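Local coordinates for endolysin B (Mycobacterium phage D29, PDB 3HC7), which hydrolyses the ester linkage between mycolic acids and arabinogalactan in the mycobacterial cell wall, helping to lyse the host and release phage particles, at residues Phe76-Tyr81 with His108-Val113; Trp5-His10 with Glu65-Ala70; Glu178-Ile183 with Ile216-Ala221; Leu141-Asp146 with Ile183-Met188. All blocks are in the same frame, centred on the assembly; numbering follows the deposited sequence.

In the fold
Contacts 1 and 2 lie on the opposite side of the chain's centre from contacts 3 and 4, the centres of contacts 1 and 3 being about 33 Å apart. Contact 1 pairs two strands of the central parallel sheet, and contact 2 sets helix 50-70 against the neighbouring strand 5-9; the two meet where the A77 N atom lies 2.9 Å from the W5 O atom. Contacts 3 and 4 share I183 and use helix 179-189, which packs on helix 212-230 in the one and on the loop 141-146 in the other. Contact 4 is nearest the active site: the M188 side chain is about 9 Å from that of S82, an active-site residue, and I143 about 9 Å from D166, probably another.

Contact 1: Phe76-Tyr81 with His108-Val113; sequences FAMAGY and HRLKKV
Strands 76-81 and 110-116 are the two parallel strands of a beta-alpha-beta unit whose connecting helix is 83-96; strand 76-81 leads to the active-site S82, consistent with a nucleophile elbow. F76 starts the pairing. Its N donates to R109 O and its O accepts from K111 N, a bond that is nearly straight at 177°, so F76 grips the residues before and after L110 as a parallel bridge requires. Further along, M78 N donates to K112 O over 3.0 Å; the same oxygen receives a CA-H...O contact from A77 CA.

On the sheet face of F76, L110, M78 and V113 the side chains are apolar. F76 CG stands between the backbone N and the carbonyl carbon (chi1 74°), and the ring reaches across to the second strand, with CE1 3.6 Å from L110 CB. The L110 methyl CD1 sits over one ring face, 3.8 Å from the centroid and displaced toward the rim, a CH-pi contact. M78 and V113 lie side by side, M78 CE 4.2 Å from V113 CG2. On the other face the small A77 CB meets K112 CB at 4.0 Å, while K112 NZ makes a salt bridge with E157.

Three backbone bonds thus hold the strands, but the register slips by one residue around K111, and the buried K112 N has no partner in the model; the aromatic, branched and flexible apolar groups add packing, buried beneath helices 50-70 and 83-96.

Contact 2: Trp5-His10 with Glu65-Ala70; sequences WLFTVH and ELKLDA
W5 and K67 make the close part of this contact, in which the end of helix 50-70 runs antiparallel to strand 5-9, their axes 10.1 Å apart. The helix packs on one face of the central parallel sheet, as in alpha/beta-hydrolase folds. The K67 methylenes lie over the indole face, the side chains crossing at about a right angle, although the closeness modelled for CG is doubtful. K67 CB is 3.6 Å from W5 NE1. A bend at chi2 (47°) lifts CD off the ring before CE returns to 3.9 Å from W5 CH2.

F7 meets the same lysine differently: K67 CB is at the ring edge, 3.9 Å from F7 CZ. Beside it L68 CD1 comes within 4.0 Å of W5 CD1, but its approach to F7 CE2 is looser, at 4.4 Å. L68 and F7 also touch F76 of the adjacent strand, which makes this the buried side. Toward solvent, W5 and K67 are both partly exposed.

Lysine suits this border because its methylenes can cover an aromatic face while the end of its chain leads away from the strand. With no hydrogen bond between the segments, cohesion rests on apolar packing, leucine and phenylalanine taking the buried side.

Contact 3: Glu178-Ile183 with Ile216-Ala221; sequences EYEVAI and IALAGA
The Y179 ring is the flat side chain that meets L218: the L218 methyl CD2 approaches ring atom CE2 obliquely at 4.1 Å, as the two side chains slide past each other in opposite directions. One face of the ring is covered from within its own helix by I183 CG1, one turn on, which stands 4.1 Å above the plane and toward the rim. Y179 also makes a cation-pi interaction with R210. With CG anti to the backbone N (chi1 -179°), the ring is carried toward helix 212-230.

L218 carries most of the contact. Its CB points toward helix 179-189, and CD2 fits among Y179, E180 and I183. The same methyl lies 3.8 Å from I183 CD1 and 3.9 Å from E180 CA. The E180 and L218 side chains cross at about a right angle, E180 CG 4.0 Å from L218 CD2. Only the aliphatic part of the glutamate is used in this way, which suits a residue at the partly exposed border.

I183 completes the fit by directing CG2 at the second helix, where it is 4.1 Å from A219 CB. Alanine suits this position because its short side chain lets the backbone come close: the CA atoms of I183 and A219 are 6.3 Å apart.

Neither hydrogen bond nor ion pair crosses between the segments. I183 also touches L204 and L207 of helix 200-207, so a third helix joins the cluster. With axes 10.3 Å apart and crossing at -63°, the arrangement is a steep helix-helix packing centred on one leucine methyl, within the helical region beside the alpha/beta-hydrolase core.

Contact 4: Leu141-Asp146 with Ile183-Met188; sequences LGILED and IGRIVM
R185 and I143 supply the hydrogen bond of this contact. R185 NH1 donates over 3.0 Å to I143 O, which lies at the guanidinium edge near its plane, with an N-H...O angle of 155°. A bend at chi3 (-54°) places NE so that the chain turns beside the loop, and NH2 is bonded to L176 O. Arginine suits the place because its separate N-H groups can serve two loop carbonyls.

The ionic part is weaker. The carboxylate of E145 stacks on the guanidinium, their planes 17° apart, and OE1 is 3.9 Å from R185 NE, a long salt bridge in which no N-H points at the oxygen. E145 CG rests over the same flat group.

Apolar contacts fill the rest. I143 CG1 packs 3.7 Å from R185 CG, and its CG2 meets M188 SD at 4.1 Å. The flexible M188 puts CE against L144 CD2, a close approach of 3.5 Å. G184, without a side chain, lets I143 CD1 come to 4.3 Å from its backbone C.

The loop thus lies against one side of helix 179-189, close to S82 and the probable active-site residue D166. L144 and M188 both reach I86 of helix 83-96, while I183 and V187 turn to helix 212-230.

Contact 1: Phe76-Tyr81 with His108-Val113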
loop_
_atom_site.group_PDB
_atom_site.type_symbol
_atom_site.label_atom_id
_atom_site.label_comp_id
_atom_site.label_asym_id
_atom_site.label_seq_id
_atom_site.Cartn_x
_atom_site.Cartn_y
_atom_site.Cartn_z
ATOM N N PHE A 76 13.634 -8.611 -10.138
ATOM C CA PHE A 76 12.958 -8.510 -8.839
ATOM C C PHE A 76 11.455 -8.329 -8.933
ATOM O O PHE A 76 10.907 -8.077 -10.010
ATOM C CB PHE A 76 13.585 -7.418 -7.956
ATOM C CG PHE A 76 13.247 -6.009 -8.379
ATOM C CD1 PHE A 76 13.714 -5.498 -9.584
ATOM C CD2 PHE A 76 12.484 -5.186 -7.558
ATOM C CE1 PHE A 76 13.416 -4.202 -9.979
ATOM C CE2 PHE A 76 12.182 -3.879 -7.935
ATOM C CZ PHE A 76 12.646 -3.388 -9.151
ATOM N N ALA A 77 10.806 -8.466 -7.780
ATOM C CA ALA A 77 9.373 -8.289 -7.647
ATOM C C ALA A 77 9.105 -7.597 -6.315
ATOM O O ALA A 77 9.945 -7.618 -5.414
ATOM C CB ALA A 77 8.668 -9.645 -7.701
ATOM N N MET A 78 7.942 -6.974 -6.189
ATOM C CA MET A 78 7.577 -6.312 -4.944
ATOM C C MET A 78 6.158 -6.680 -4.539
ATOM O O MET A 78 5.303 -6.930 -5.390
ATOM C CB MET A 78 7.697 -4.791 -5.081
ATOM C CG MET A 78 9.110 -4.274 -5.343
ATOM S SD MET A 78 9.171 -2.469 -5.416
ATOM C CE MET A 78 8.080 -2.161 -6.801
ATOM N N ALA A 79 5.914 -6.711 -3.234
ATOM C CA ALA A 79 4.602 -7.059 -2.710
ATOM C C ALA A 79 4.318 -6.281 -1.438
ATOM O O ALA A 79 5.081 -6.340 -0.473
ATOM C CB ALA A 79 4.514 -8.559 -2.440
ATOM N N GLY A 80 3.207 -5.559 -1.440
ATOM C CA GLY A 80 2.818 -4.768 -0.289
ATOM C C GLY A 80 1.327 -4.828 -0.035
ATOM O O GLY A 80 0.526 -4.899 -0.968
ATOM N N TYR A 81 0.965 -4.778 1.241
ATOM C CA TYR A 81 -0.423 -4.861 1.680
ATOM C C TYR A 81 -0.790 -3.615 2.477
ATOM O O TYR A 81 -0.051 -3.211 3.376
ATOM C CB TYR A 81 -0.600 -6.125 2.527
ATOM C CG TYR A 81 -1.894 -6.236 3.306
ATOM C CD1 TYR A 81 -3.120 -5.944 2.717
ATOM C CD2 TYR A 81 -1.887 -6.679 4.620
ATOM C CE1 TYR A 81 -4.300 -6.061 3.429
ATOM C CE2 TYR A 81 -3.061 -6.801 5.343
ATOM C CZ TYR A 81 -4.260 -6.492 4.745
ATOM O OH TYR A 81 -5.422 -6.616 5.469
ATOM N N HIS A 108 13.980 -1.990 -16.020
ATOM C CA HIS A 108 13.983 -3.105 -16.959
ATOM C C HIS A 108 14.105 -4.453 -16.248
ATOM O O HIS A 108 13.919 -5.504 -16.862
ATOM C CB HIS A 108 15.110 -2.939 -17.987
ATOM C CG HIS A 108 16.480 -3.106 -17.410
ATOM N ND1 HIS A 108 17.083 -2.140 -16.632
ATOM C CD2 HIS A 108 17.366 -4.127 -17.497
ATOM C CE1 HIS A 108 18.280 -2.562 -16.261
ATOM N NE2 HIS A 108 18.476 -3.766 -16.773
ATOM N N ARG A 109 14.404 -4.425 -14.954
ATOM C CA ARG A 109 14.566 -5.663 -14.199
ATOM C C ARG A 109 13.365 -5.999 -13.316
ATOM O O ARG A 109 13.302 -7.082 -12.739
ATOM C CB ARG A 109 15.843 -5.622 -13.367
ATOM C CG ARG A 109 17.091 -5.652 -14.214
ATOM C CD ARG A 109 18.281 -5.156 -13.436
ATOM N NE ARG A 109 18.715 -6.114 -12.430
ATOM C CZ ARG A 109 19.685 -5.870 -11.559
ATOM N NH1 ARG A 109 20.309 -4.695 -11.578
ATOM N NH2 ARG A 109 20.029 -6.792 -10.669
ATOM N N LEU A 110 12.416 -5.075 -13.224
ATOM C CA LEU A 110 11.204 -5.295 -12.450
ATOM C C LEU A 110 10.241 -6.151 -13.262
ATOM O O LEU A 110 9.845 -5.770 -14.362
ATOM C CB LEU A 110 10.547 -3.961 -12.093
ATOM C CG LEU A 110 9.223 -4.026 -11.320
ATOM C CD1 LEU A 110 9.392 -4.754 -9.995
ATOM C CD2 LEU A 110 8.644 -2.627 -11.100
ATOM N N LYS A 111 9.867 -7.307 -12.718
ATOM C CA LYS A 111 9.000 -8.232 -13.444
ATOM C C LYS A 111 7.568 -8.257 -12.924
ATOM O O LYS A 111 6.620 -8.371 -13.704
ATOM C CB LYS A 111 9.584 -9.646 -13.429
ATOM C CG LYS A 111 10.929 -9.768 -14.127
ATOM C CD LYS A 111 10.870 -9.217 -15.544
ATOM C CE LYS A 111 12.205 -9.394 -16.255
ATOM N NZ LYS A 111 12.205 -8.770 -17.608
ATOM N N LYS A 112 7.407 -8.154 -11.607
ATOM C CA LYS A 112 6.098 -8.345 -11.002
ATOM C C LYS A 112 5.905 -7.471 -9.778
ATOM O O LYS A 112 6.801 -7.347 -8.947
ATOM C CB LYS A 112 5.909 -9.809 -10.588
ATOM C CG LYS A 112 5.958 -10.819 -11.728
ATOM C CD LYS A 112 5.949 -12.235 -11.188
ATOM C CE LYS A 112 6.205 -13.247 -12.301
ATOM N NZ LYS A 112 4.946 -13.614 -13.000
ATOM N N VAL A 113 4.721 -6.883 -9.659
ATOM C CA VAL A 113 4.364 -6.146 -8.459
ATOM C C VAL A 113 3.023 -6.626 -7.966
ATOM O O VAL A 113 2.109 -6.838 -8.763
ATOM C CB VAL A 113 4.261 -4.638 -8.722
ATOM C CG1 VAL A 113 4.082 -3.898 -7.412
ATOM C CG2 VAL A 113 5.494 -4.153 -9.423
#

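Contact 2: Trp5-His10 with Glu65-Ala70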
loop_
_atom_site.group_PDB
_atom_site.type_symbol
_atom_site.label_atom_id
_atom_site.label_comp_id
_atom_site.label_asym_id
_atom_site.label_seq_id
_atom_site.Cartn_x
_atom_site.Cartn_y
_atom_site.Cartn_z
ATOM N N TRP A 5 14.861 -11.393 -6.635
ATOM C CA TRP A 5 14.571 -10.884 -5.302
ATOM C C TRP A 5 13.101 -10.550 -5.128
ATOM O O TRP A 5 12.450 -10.068 -6.059
ATOM C CB TRP A 5 15.416 -9.647 -4.998
ATOM C CG TRP A 5 16.784 -10.007 -4.573
ATOM C CD1 TRP A 5 17.905 -10.052 -5.354
ATOM C CD2 TRP A 5 17.186 -10.411 -3.265
ATOM N NE1 TRP A 5 18.984 -10.448 -4.604
ATOM C CE2 TRP A 5 18.568 -10.679 -3.317
ATOM C CE3 TRP A 5 16.511 -10.567 -2.048
ATOM C CZ2 TRP A 5 19.289 -11.094 -2.199
ATOM C CZ3 TRP A 5 17.226 -10.975 -0.941
ATOM C CH2 TRP A 5 18.601 -11.238 -1.023
ATOM N N LEU A 6 12.590 -10.808 -3.926
ATOM C CA LEU A 6 11.239 -10.424 -3.554
ATOM C C LEU A 6 11.278 -9.487 -2.345
ATOM O O LEU A 6 11.786 -9.847 -1.278
ATOM C CB LEU A 6 10.388 -11.661 -3.245
ATOM C CG LEU A 6 8.977 -11.396 -2.713
ATOM C CD1 LEU A 6 8.173 -10.594 -3.715
ATOM C CD2 LEU A 6 8.262 -12.703 -2.363
ATOM N N PHE A 7 10.755 -8.279 -2.528
ATOM C CA PHE A 7 10.696 -7.290 -1.458
ATOM C C PHE A 7 9.263 -7.175 -0.968
ATOM O O PHE A 7 8.335 -7.067 -1.769
ATOM C CB PHE A 7 11.195 -5.929 -1.953
ATOM C CG PHE A 7 12.613 -5.952 -2.452
ATOM C CD1 PHE A 7 13.676 -5.802 -1.572
ATOM C CD2 PHE A 7 12.882 -6.137 -3.799
ATOM C CE1 PHE A 7 14.982 -5.827 -2.029
ATOM C CE2 PHE A 7 14.189 -6.166 -4.266
ATOM C CZ PHE A 7 15.238 -6.010 -3.380
ATOM N N THR A 8 9.084 -7.205 0.349
ATOM C CA THR A 8 7.750 -7.225 0.920
ATOM C C THR A 8 7.598 -6.187 2.019
ATOM O O THR A 8 8.499 -5.973 2.836
ATOM C CB THR A 8 7.391 -8.612 1.498
ATOM O OG1 THR A 8 8.355 -8.978 2.490
ATOM C CG2 THR A 8 7.367 -9.663 0.398
ATOM N N VAL A 9 6.440 -5.543 2.022
ATOM C CA VAL A 9 6.132 -4.530 3.018
ATOM C C VAL A 9 4.783 -4.845 3.644
ATOM O O VAL A 9 3.752 -4.834 2.968
ATOM C CB VAL A 9 6.117 -3.122 2.415
ATOM C CG1 VAL A 9 6.012 -2.071 3.518
ATOM C CG2 VAL A 9 7.375 -2.897 1.592
ATOM N N HIS A 10 4.809 -5.142 4.936
ATOM C CA HIS A 10 3.600 -5.462 5.688
ATOM C C HIS A 10 2.562 -4.345 5.726
ATOM O O HIS A 10 2.864 -3.178 5.458
ATOM C CB HIS A 10 3.964 -5.859 7.123
ATOM C CG HIS A 10 4.333 -7.300 7.276
ATOM N ND1 HIS A 10 3.409 -8.318 7.170
ATOM C CD2 HIS A 10 5.521 -7.895 7.538
ATOM C CE1 HIS A 10 4.010 -9.478 7.368
ATOM N NE2 HIS A 10 5.293 -9.250 7.590
ATOM N N GLU A 65 18.358 -1.161 -3.994
ATOM C CA GLU A 65 19.682 -0.793 -4.472
ATOM C C GLU A 65 20.718 -1.816 -4.043
ATOM O O GLU A 65 21.560 -2.234 -4.842
ATOM C CB GLU A 65 20.086 0.570 -3.922
ATOM C CG GLU A 65 19.399 1.731 -4.579
ATOM C CD GLU A 65 19.758 3.043 -3.923
ATOM O OE1 GLU A 65 20.348 3.016 -2.821
ATOM O OE2 GLU A 65 19.445 4.097 -4.510
ATOM N N LEU A 66 20.664 -2.212 -2.775
ATOM C CA LEU A 66 21.644 -3.157 -2.255
ATOM C C LEU A 66 21.616 -4.469 -3.028
ATOM O O LEU A 66 22.565 -4.811 -3.734
ATOM C CB LEU A 66 21.409 -3.423 -0.769
ATOM C CG LEU A 66 21.675 -2.244 0.164
ATOM C CD1 LEU A 66 21.520 -2.674 1.611
ATOM C CD2 LEU A 66 23.063 -1.687 -0.084
ATOM N N LYS A 67 20.521 -5.203 -2.886
ATOM C CA LYS A 67 20.404 -6.519 -3.498
ATOM C C LYS A 67 20.677 -6.480 -4.997
ATOM O O LYS A 67 21.400 -7.320 -5.526
ATOM C CB LYS A 67 19.018 -7.100 -3.226
ATOM C CG LYS A 67 18.887 -7.790 -1.878
ATOM C CD LYS A 67 19.457 -6.959 -0.738
ATOM C CE LYS A 67 19.449 -7.748 0.567
ATOM N NZ LYS A 67 20.056 -6.987 1.691
ATOM N N LEU A 68 20.109 -5.491 -5.677
ATOM C CA LEU A 68 20.183 -5.432 -7.135
ATOM C C LEU A 68 21.529 -4.953 -7.679
ATOM O O LEU A 68 21.913 -5.311 -8.796
ATOM C CB LEU A 68 19.030 -4.597 -7.699
ATOM C CG LEU A 68 17.801 -5.416 -8.111
ATOM C CD1 LEU A 68 17.518 -6.537 -7.128
ATOM C CD2 LEU A 68 16.587 -4.533 -8.278
ATOM N N ASP A 69 22.247 -4.145 -6.904
ATOM C CA ASP A 69 23.611 -3.787 -7.279
ATOM C C ASP A 69 24.539 -4.985 -7.077
ATOM O O ASP A 69 25.491 -5.184 -7.828
ATOM C CB ASP A 69 24.116 -2.583 -6.478
ATOM C CG ASP A 69 23.759 -1.258 -7.124
ATOM O OD1 ASP A 69 23.419 -1.255 -8.326
ATOM O OD2 ASP A 69 23.826 -0.216 -6.434
ATOM N N ALA A 70 24.247 -5.782 -6.055
ATOM C CA ALA A 70 25.063 -6.936 -5.730
ATOM C C ALA A 70 24.932 -8.032 -6.783
ATOM O O ALA A 70 25.901 -8.725 -7.081
ATOM C CB ALA A 70 24.690 -7.470 -4.357
#

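Contact 3: Glu178-Ile183 with Ile216-Ala221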
loop_
_atom_site.group_PDB
_atom_site.type_symbol
_atom_site.label_atom_id
_atom_site.label_comp_id
_atom_site.label_asym_id
_atom_site.label_seq_id
_atom_site.Cartn_x
_atom_site.Cartn_y
_atom_site.Cartn_z
ATOM N N GLU A 178 -16.157 13.836 -1.311
ATOM C CA GLU A 178 -17.116 13.823 -0.219
ATOM C C GLU A 178 -16.361 14.048 1.098
ATOM O O GLU A 178 -15.223 13.602 1.265
ATOM C CB GLU A 178 -17.870 12.490 -0.234
ATOM C CG GLU A 178 -18.514 12.068 1.072
ATOM C CD GLU A 178 -19.138 10.683 0.970
ATOM O OE1 GLU A 178 -19.299 10.183 -0.165
ATOM O OE2 GLU A 178 -19.466 10.090 2.015
ATOM N N TYR A 179 -17.011 14.738 2.026
ATOM C CA TYR A 179 -16.428 15.132 3.306
ATOM C C TYR A 179 -15.743 13.992 4.075
ATOM O O TYR A 179 -14.576 14.106 4.459
ATOM C CB TYR A 179 -17.529 15.742 4.176
ATOM C CG TYR A 179 -17.071 16.228 5.531
ATOM C CD1 TYR A 179 -16.299 17.377 5.658
ATOM C CD2 TYR A 179 -17.433 15.551 6.687
ATOM C CE1 TYR A 179 -15.888 17.825 6.900
ATOM C CE2 TYR A 179 -17.033 15.988 7.924
ATOM C CZ TYR A 179 -16.270 17.125 8.030
ATOM O OH TYR A 179 -15.903 17.553 9.275
ATOM N N GLU A 180 -16.483 12.915 4.321
ATOM C CA GLU A 180 -15.959 11.755 5.032
ATOM C C GLU A 180 -14.728 11.198 4.330
ATOM O O GLU A 180 -13.741 10.824 4.969
ATOM C CB GLU A 180 -17.036 10.665 5.148
ATOM C CG GLU A 180 -18.133 10.981 6.135
ATOM C CD GLU A 180 -19.218 11.865 5.543
ATOM O OE1 GLU A 180 -19.090 12.250 4.359
ATOM O OE2 GLU A 180 -20.192 12.170 6.266
ATOM N N VAL A 181 -14.786 11.155 3.005
ATOM C CA VAL A 181 -13.657 10.678 2.225
ATOM C C VAL A 181 -12.456 11.618 2.377
ATOM O O VAL A 181 -11.324 11.170 2.549
ATOM C CB VAL A 181 -14.036 10.498 0.732
ATOM C CG1 VAL A 181 -12.802 10.307 -0.118
ATOM C CG2 VAL A 181 -14.982 9.314 0.568
ATOM N N ALA A 182 -12.705 12.924 2.330
ATOM C CA ALA A 182 -11.623 13.897 2.463
ATOM C C ALA A 182 -10.934 13.772 3.823
ATOM O O ALA A 182 -9.709 13.893 3.935
ATOM C CB ALA A 182 -12.156 15.318 2.260
ATOM N N ILE A 183 -11.723 13.540 4.865
ATOM C CA ILE A 183 -11.154 13.481 6.205
ATOM C C ILE A 183 -10.351 12.195 6.372
ATOM O O ILE A 183 -9.285 12.180 6.991
ATOM C CB ILE A 183 -12.238 13.664 7.278
ATOM C CG1 ILE A 183 -12.711 15.122 7.257
ATOM C CG2 ILE A 183 -11.690 13.292 8.640
ATOM C CD1 ILE A 183 -13.517 15.516 8.441
ATOM N N ILE A 216 -12.787 17.181 13.853
ATOM C CA ILE A 216 -11.933 16.576 14.867
ATOM C C ILE A 216 -12.534 15.243 15.325
ATOM O O ILE A 216 -11.846 14.216 15.395
ATOM C CB ILE A 216 -11.766 17.526 16.068
ATOM C CG1 ILE A 216 -10.843 18.686 15.701
ATOM C CG2 ILE A 216 -11.237 16.783 17.287
ATOM C CD1 ILE A 216 -10.856 19.809 16.722
ATOM N N ALA A 217 -13.830 15.265 15.609
ATOM C CA ALA A 217 -14.534 14.068 16.047
ATOM C C ALA A 217 -14.473 12.939 15.018
ATOM O O ALA A 217 -14.192 11.795 15.374
ATOM C CB ALA A 217 -15.958 14.395 16.374
ATOM N N LEU A 218 -14.739 13.249 13.752
ATOM C CA LEU A 218 -14.710 12.211 12.720
ATOM C C LEU A 218 -13.302 11.656 12.520
ATOM O O LEU A 218 -13.111 10.448 12.377
ATOM C CB LEU A 218 -15.269 12.713 11.392
ATOM C CG LEU A 218 -15.198 11.692 10.247
ATOM C CD1 LEU A 218 -16.081 10.498 10.557
ATOM C CD2 LEU A 218 -15.602 12.321 8.921
ATOM N N ALA A 219 -12.317 12.543 12.480
ATOM C CA ALA A 219 -10.927 12.115 12.400
ATOM C C ALA A 219 -10.561 11.189 13.566
ATOM O O ALA A 219 -9.909 10.169 13.377
ATOM C CB ALA A 219 -9.999 13.317 12.359
ATOM N N GLY A 220 -10.973 11.551 14.776
ATOM C CA GLY A 220 -10.742 10.682 15.917
ATOM C C GLY A 220 -11.370 9.306 15.752
ATOM O O GLY A 220 -10.760 8.283 16.057
ATOM N N ALA A 221 -12.602 9.275 15.262
ATOM C CA ALA A 221 -13.314 8.017 15.119
ATOM C C ALA A 221 -12.681 7.175 14.034
ATOM O O ALA A 221 -12.608 5.947 14.142
ATOM C CB ALA A 221 -14.804 8.269 14.827
#

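Contact 4: Leu141-Asp146 with Ile183-Met188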
loop_
_atom_site.group_PDB
_atom_site.type_symbol
_atom_site.label_atom_id
_atom_site.label_comp_id
_atom_site.label_asym_id
_atom_site.label_seq_id
_atom_site.Cartn_x
_atom_site.Cartn_y
_atom_site.Cartn_z
ATOM N N LEU A 141 -11.474 3.383 -7.327
ATOM C CA LEU A 141 -10.029 3.566 -7.314
ATOM C C LEU A 141 -9.519 3.713 -5.885
ATOM O O LEU A 141 -10.290 3.617 -4.928
ATOM C CB LEU A 141 -9.631 4.800 -8.126
ATOM C CG LEU A 141 -10.599 5.983 -8.163
ATOM C CD1 LEU A 141 -11.127 6.319 -6.788
ATOM C CD2 LEU A 141 -9.920 7.186 -8.795
ATOM N N GLY A 142 -8.216 3.941 -5.750
ATOM C CA GLY A 142 -7.639 4.217 -4.454
ATOM C C GLY A 142 -8.076 5.585 -3.968
ATOM O O GLY A 142 -8.237 6.526 -4.748
ATOM N N ILE A 143 -8.270 5.705 -2.663
ATOM C CA ILE A 143 -8.643 6.983 -2.082
ATOM C C ILE A 143 -7.606 8.096 -2.323
ATOM O O ILE A 143 -7.977 9.251 -2.562
ATOM C CB ILE A 143 -8.904 6.825 -0.581
ATOM C CG1 ILE A 143 -9.496 8.110 -0.010
ATOM C CG2 ILE A 143 -7.625 6.398 0.131
ATOM C CD1 ILE A 143 -9.886 8.011 1.448
ATOM N N LEU A 144 -6.315 7.760 -2.264
ATOM C CA LEU A 144 -5.251 8.777 -2.328
ATOM C C LEU A 144 -5.187 9.490 -3.677
ATOM O O LEU A 144 -5.324 8.860 -4.712
ATOM C CB LEU A 144 -3.889 8.157 -2.019
ATOM C CG LEU A 144 -3.643 7.669 -0.593
ATOM C CD1 LEU A 144 -2.322 6.932 -0.524
ATOM C CD2 LEU A 144 -3.649 8.831 0.399
ATOM N N GLU A 145 -4.966 10.803 -3.659
ATOM C CA GLU A 145 -4.917 11.603 -4.890
ATOM C C GLU A 145 -3.655 11.326 -5.713
ATOM O O GLU A 145 -3.647 11.479 -6.928
ATOM C CB GLU A 145 -5.004 13.098 -4.566
ATOM C CG GLU A 145 -6.291 13.532 -3.879
ATOM C CD GLU A 145 -6.108 14.788 -3.032
ATOM O OE1 GLU A 145 -5.216 14.791 -2.154
ATOM O OE2 GLU A 145 -6.860 15.769 -3.236
ATOM N N ASP A 146 -2.584 10.947 -5.029
ATOM C CA ASP A 146 -1.351 10.511 -5.670
ATOM C C ASP A 146 -1.436 8.997 -5.866
ATOM O O ASP A 146 -0.942 8.229 -5.047
ATOM C CB ASP A 146 -0.163 10.862 -4.769
ATOM C CG ASP A 146 1.178 10.546 -5.405
ATOM O OD1 ASP A 146 1.313 10.693 -6.638
ATOM O OD2 ASP A 146 2.110 10.182 -4.659
ATOM N N ILE A 183 -11.723 13.540 4.865
ATOM C CA ILE A 183 -11.154 13.481 6.205
ATOM C C ILE A 183 -10.351 12.195 6.372
ATOM O O ILE A 183 -9.285 12.180 6.991
ATOM C CB ILE A 183 -12.238 13.664 7.278
ATOM C CG1 ILE A 183 -12.711 15.122 7.257
ATOM C CG2 ILE A 183 -11.690 13.292 8.640
ATOM C CD1 ILE A 183 -13.517 15.516 8.441
ATOM N N GLY A 184 -10.843 11.121 5.768
ATOM C CA GLY A 184 -10.046 9.911 5.635
ATOM C C GLY A 184 -8.690 10.148 4.986
ATOM O O GLY A 184 -7.660 9.658 5.475
ATOM N N ARG A 185 -8.665 10.891 3.881
ATOM C CA ARG A 185 -7.378 11.197 3.241
ATOM C C ARG A 185 -6.527 12.030 4.180
ATOM O O ARG A 185 -5.328 11.831 4.282
ATOM C CB ARG A 185 -7.557 11.950 1.919
ATOM C CG ARG A 185 -7.471 11.079 0.694
ATOM C CD ARG A 185 -7.305 11.903 -0.573
ATOM N NE ARG A 185 -8.341 12.908 -0.707
ATOM C CZ ARG A 185 -9.486 12.715 -1.348
ATOM N NH1 ARG A 185 -9.748 11.545 -1.911
ATOM N NH2 ARG A 185 -10.368 13.694 -1.424
ATOM N N ILE A 186 -7.154 12.966 4.887
ATOM C CA ILE A 186 -6.406 13.796 5.818
ATOM C C ILE A 186 -5.679 12.941 6.860
ATOM O O ILE A 186 -4.482 13.128 7.111
ATOM C CB ILE A 186 -7.326 14.819 6.489
ATOM C CG1 ILE A 186 -7.570 15.973 5.513
ATOM C CG2 ILE A 186 -6.715 15.320 7.795
ATOM C CD1 ILE A 186 -8.676 16.899 5.921
ATOM N N VAL A 187 -6.412 12.002 7.453
ATOM C CA VAL A 187 -5.862 11.109 8.472
ATOM C C VAL A 187 -4.666 10.306 7.947
ATOM O O VAL A 187 -3.620 10.197 8.599
ATOM C CB VAL A 187 -6.961 10.166 9.030
ATOM C CG1 VAL A 187 -6.354 8.986 9.743
ATOM C CG2 VAL A 187 -7.845 10.930 9.972
ATOM N N MET A 188 -4.806 9.767 6.751
ATOM C CA MET A 188 -3.720 8.997 6.160
ATOM C C MET A 188 -2.462 9.814 5.816
ATOM O O MET A 188 -1.350 9.282 5.866
ATOM C CB MET A 188 -4.218 8.240 4.944
ATOM C CG MET A 188 -5.122 7.076 5.292
ATOM S SD MET A 188 -5.753 6.297 3.802
ATOM C CE MET A 188 -4.304 6.371 2.767
#